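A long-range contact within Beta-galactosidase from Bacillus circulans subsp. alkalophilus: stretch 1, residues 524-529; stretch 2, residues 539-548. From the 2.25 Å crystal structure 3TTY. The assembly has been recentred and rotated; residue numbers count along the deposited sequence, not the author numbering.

Stretch 1 (524-529) HQNEIV
Stretch 2, residues 539-548: GSYSCGILCD

This contact is an antiparallel pairing of two neighbouring β-strands, held by four backbone hydrogen bonds, with an apolar cluster on one face and a side-chain hydrogen bond on the other. Both strands are extended. Strand 525-529 has phi between -94° and -137°, and strand 540-544 runs back beside it at 140° between N-to-C directions. Their axes approach to 4.3 Å, and the two stretches together bury 520 Å².

The register pairs Asn 526 with Cys 543, Glu 527 with Ser 542, Ile 528 with Tyr 541 and Val 529 with Ser 540. Asn 526 CA lies 5.3 Å from Cys 543 CA, and Glu 527 CA lies 4.6 Å from Ser 542 CA. Ile 528 CA lies 5.0 Å from Tyr 541 CA, and Val 529 CA lies 4.6 Å from Ser 540 CA. The wider pairs are the hydrogen-bonded ones. Asn 526 N donates to Cys 543 O at 2.9 Å, and Cys 543 N returns to Asn 526 O at 3.0 Å. Ile 528 N donates to Tyr 541 O at 2.7 Å, and Tyr 541 N to Ile 528 O at 2.8 Å. In the narrower pairs CA-H groups approach carbonyls: Glu 527 CA lies 3.3 Å from Tyr 541 O, and Ser 540 CA lies 3.2 Å from Ile 528 O.

Side chains alternate between faces. Asn 526, Ile 528, Tyr 541 and Cys 543 share one. Ile 528 is m,t, and its CD1 reaches Cys 543 CB at 3.7 Å. Its CB lies 4.3 Å from Tyr 541 CB. Tyr 541 has chi1 m and chi2 -95°. Cys 543 is p, with SG 3.8 Å from Asn 526 CB. Cys 547, chi1 m, follows the corner at Ile 545 and points toward stretch 1; its SG is 4.2 Å from Asn 526 CB. Asn 526 has chi1 t and chi2 -67°. Its OD1 accepts from Glu 527 N at 2.6 Å, so the side chain turns back to its own strand.

The other face carries Gln 525, Glu 527, Val 529, Ser 540 and Ser 542. Glu 527 is t,t with chi3 176°. This extended chain leans away from its partner Ser 542 and reaches diagonally to Ser 540, whose OG donates to Glu 527 OE1 at 2.6 Å. Ser 540 is m and Ser 542 is p. Val 529 is t, with CG2 4.0 Å from Ser 540 OG. Gln 525 is m,t, and its NE2 packs 3.6 Å from Ser 542 CB.

Gly 539 precedes the second strand with phi/psi 73/-138. Ile 545 turns the corner at 71/-74. A water donates to His 524 O at 2.7 Å and accepts from Ile 545 N at 2.9 Å, bridging the stretches.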

# COMPACT_ATOMS: atom_id res chain seq x y z
N HIS A 524 20.64 12.76 1.99
CA HIS A 524 21.90 13.32 1.51
C HIS A 524 21.67 14.76 1.08
O HIS A 524 20.63 15.09 0.51
CB HIS A 524 22.45 12.51 0.34
CG HIS A 524 23.05 11.20 0.74
ND1 HIS A 524 22.28 10.10 1.05
CD2 HIS A 524 24.34 10.81 0.88
CE1 HIS A 524 23.07 9.08 1.37
NE2 HIS A 524 24.32 9.49 1.27
N GLN A 525 22.65 15.60 1.36
CA GLN A 525 22.58 17.00 1.00
C GLN A 525 23.94 17.42 0.46
O GLN A 525 24.90 16.67 0.53
CB GLN A 525 22.22 17.84 2.22
CG GLN A 525 20.87 17.47 2.83
CD GLN A 525 20.51 18.32 4.04
OE1 GLN A 525 19.39 18.24 4.54
NE2 GLN A 525 21.46 19.12 4.52
N ASN A 526 23.98 18.63 -0.10
CA ASN A 526 25.23 19.26 -0.50
C ASN A 526 25.25 20.65 0.12
O ASN A 526 24.42 20.99 0.96
CB ASN A 526 25.36 19.34 -2.03
CG ASN A 526 26.82 19.41 -2.50
OD1 ASN A 526 27.52 20.39 -2.26
ND2 ASN A 526 27.26 18.37 -3.20
N GLU A 527 26.19 21.47 -0.32
CA GLU A 527 26.47 22.73 0.33
C GLU A 527 26.59 23.82 -0.72
O GLU A 527 27.28 23.66 -1.73
CB GLU A 527 27.77 22.59 1.14
CG GLU A 527 28.24 23.81 1.93
CD GLU A 527 29.62 23.59 2.57
OE1 GLU A 527 30.16 24.54 3.19
OE2 GLU A 527 30.15 22.46 2.46
N ILE A 528 25.87 24.92 -0.50
CA ILE A 528 25.98 26.11 -1.32
C ILE A 528 26.99 27.03 -0.63
O ILE A 528 26.77 27.49 0.50
CB ILE A 528 24.63 26.81 -1.47
CG1 ILE A 528 23.68 25.94 -2.29
CG2 ILE A 528 24.78 28.15 -2.16
CD1 ILE A 528 22.26 26.42 -2.27
N VAL A 529 28.11 27.27 -1.31
CA VAL A 529 29.21 28.04 -0.75
C VAL A 529 29.40 29.34 -1.51
O VAL A 529 29.89 29.33 -2.63
CB VAL A 529 30.53 27.28 -0.85
CG1 VAL A 529 31.67 28.10 -0.24
CG2 VAL A 529 30.41 25.91 -0.19
N GLY A 539 28.62 32.93 3.51
CA GLY A 539 29.07 31.64 4.01
C GLY A 539 28.41 30.47 3.29
O GLY A 539 28.24 30.49 2.08
N SER A 540 28.03 29.45 4.06
CA SER A 540 27.50 28.20 3.52
C SER A 540 26.02 28.00 3.82
O SER A 540 25.53 28.43 4.86
CB SER A 540 28.28 27.01 4.08
OG SER A 540 29.61 27.01 3.60
N TYR A 541 25.32 27.35 2.89
CA TYR A 541 23.94 26.91 3.13
C TYR A 541 23.80 25.46 2.65
O TYR A 541 24.67 24.96 1.95
CB TYR A 541 22.93 27.79 2.40
CG TYR A 541 23.03 29.26 2.74
CD1 TYR A 541 22.22 29.83 3.72
CD2 TYR A 541 23.94 30.08 2.09
CE1 TYR A 541 22.32 31.17 4.04
CE2 TYR A 541 24.04 31.42 2.39
CZ TYR A 541 23.24 31.97 3.37
OH TYR A 541 23.35 33.30 3.68
N SER A 542 22.72 24.79 3.03
CA SER A 542 22.53 23.43 2.54
C SER A 542 21.62 23.43 1.32
O SER A 542 20.81 24.34 1.13
CB SER A 542 21.96 22.53 3.64
OG SER A 542 20.79 23.10 4.18
N CYS A 543 21.77 22.41 0.48
CA CYS A 543 20.85 22.22 -0.64
C CYS A 543 20.66 20.73 -0.85
O CYS A 543 21.42 19.94 -0.32
CB CYS A 543 21.37 22.88 -1.91
SG CYS A 543 22.86 22.10 -2.58
N GLY A 544 19.65 20.35 -1.62
CA GLY A 544 19.32 18.95 -1.74
C GLY A 544 18.43 18.54 -2.90
O GLY A 544 18.14 19.33 -3.80
N ILE A 545 18.00 17.28 -2.85
CA ILE A 545 17.09 16.71 -3.83
C ILE A 545 17.76 16.50 -5.18
O ILE A 545 18.08 15.37 -5.54
CB ILE A 545 15.80 17.52 -3.96
CG1 ILE A 545 15.22 17.79 -2.57
CG2 ILE A 545 14.79 16.77 -4.81
CD1 ILE A 545 13.82 18.39 -2.58
N LEU A 546 18.00 17.57 -5.93
CA LEU A 546 18.73 17.44 -7.19
C LEU A 546 19.85 18.46 -7.30
O LEU A 546 19.71 19.58 -6.83
CB LEU A 546 17.78 17.57 -8.40
CG LEU A 546 16.85 16.38 -8.67
CD1 LEU A 546 15.50 16.84 -9.23
CD2 LEU A 546 17.50 15.37 -9.60
N CYS A 547 20.95 18.07 -7.92
CA CYS A 547 22.06 18.98 -8.15
C CYS A 547 22.40 19.02 -9.63
O CYS A 547 22.85 18.03 -10.20
CB CYS A 547 23.30 18.55 -7.35
SG CYS A 547 23.15 18.69 -5.54
N ASP A 548 22.16 20.17 -10.25
CA ASP A 548 22.58 20.38 -11.63
C ASP A 548 24.08 20.64 -11.68
O ASP A 548 24.59 21.47 -10.93
CB ASP A 548 21.84 21.57 -12.23
CG ASP A 548 21.04 21.21 -13.46
OD1 ASP A 548 21.23 20.08 -13.97
OD2 ASP A 548 20.24 22.06 -13.92
O HOH W 1 18.18 15.50 -0.59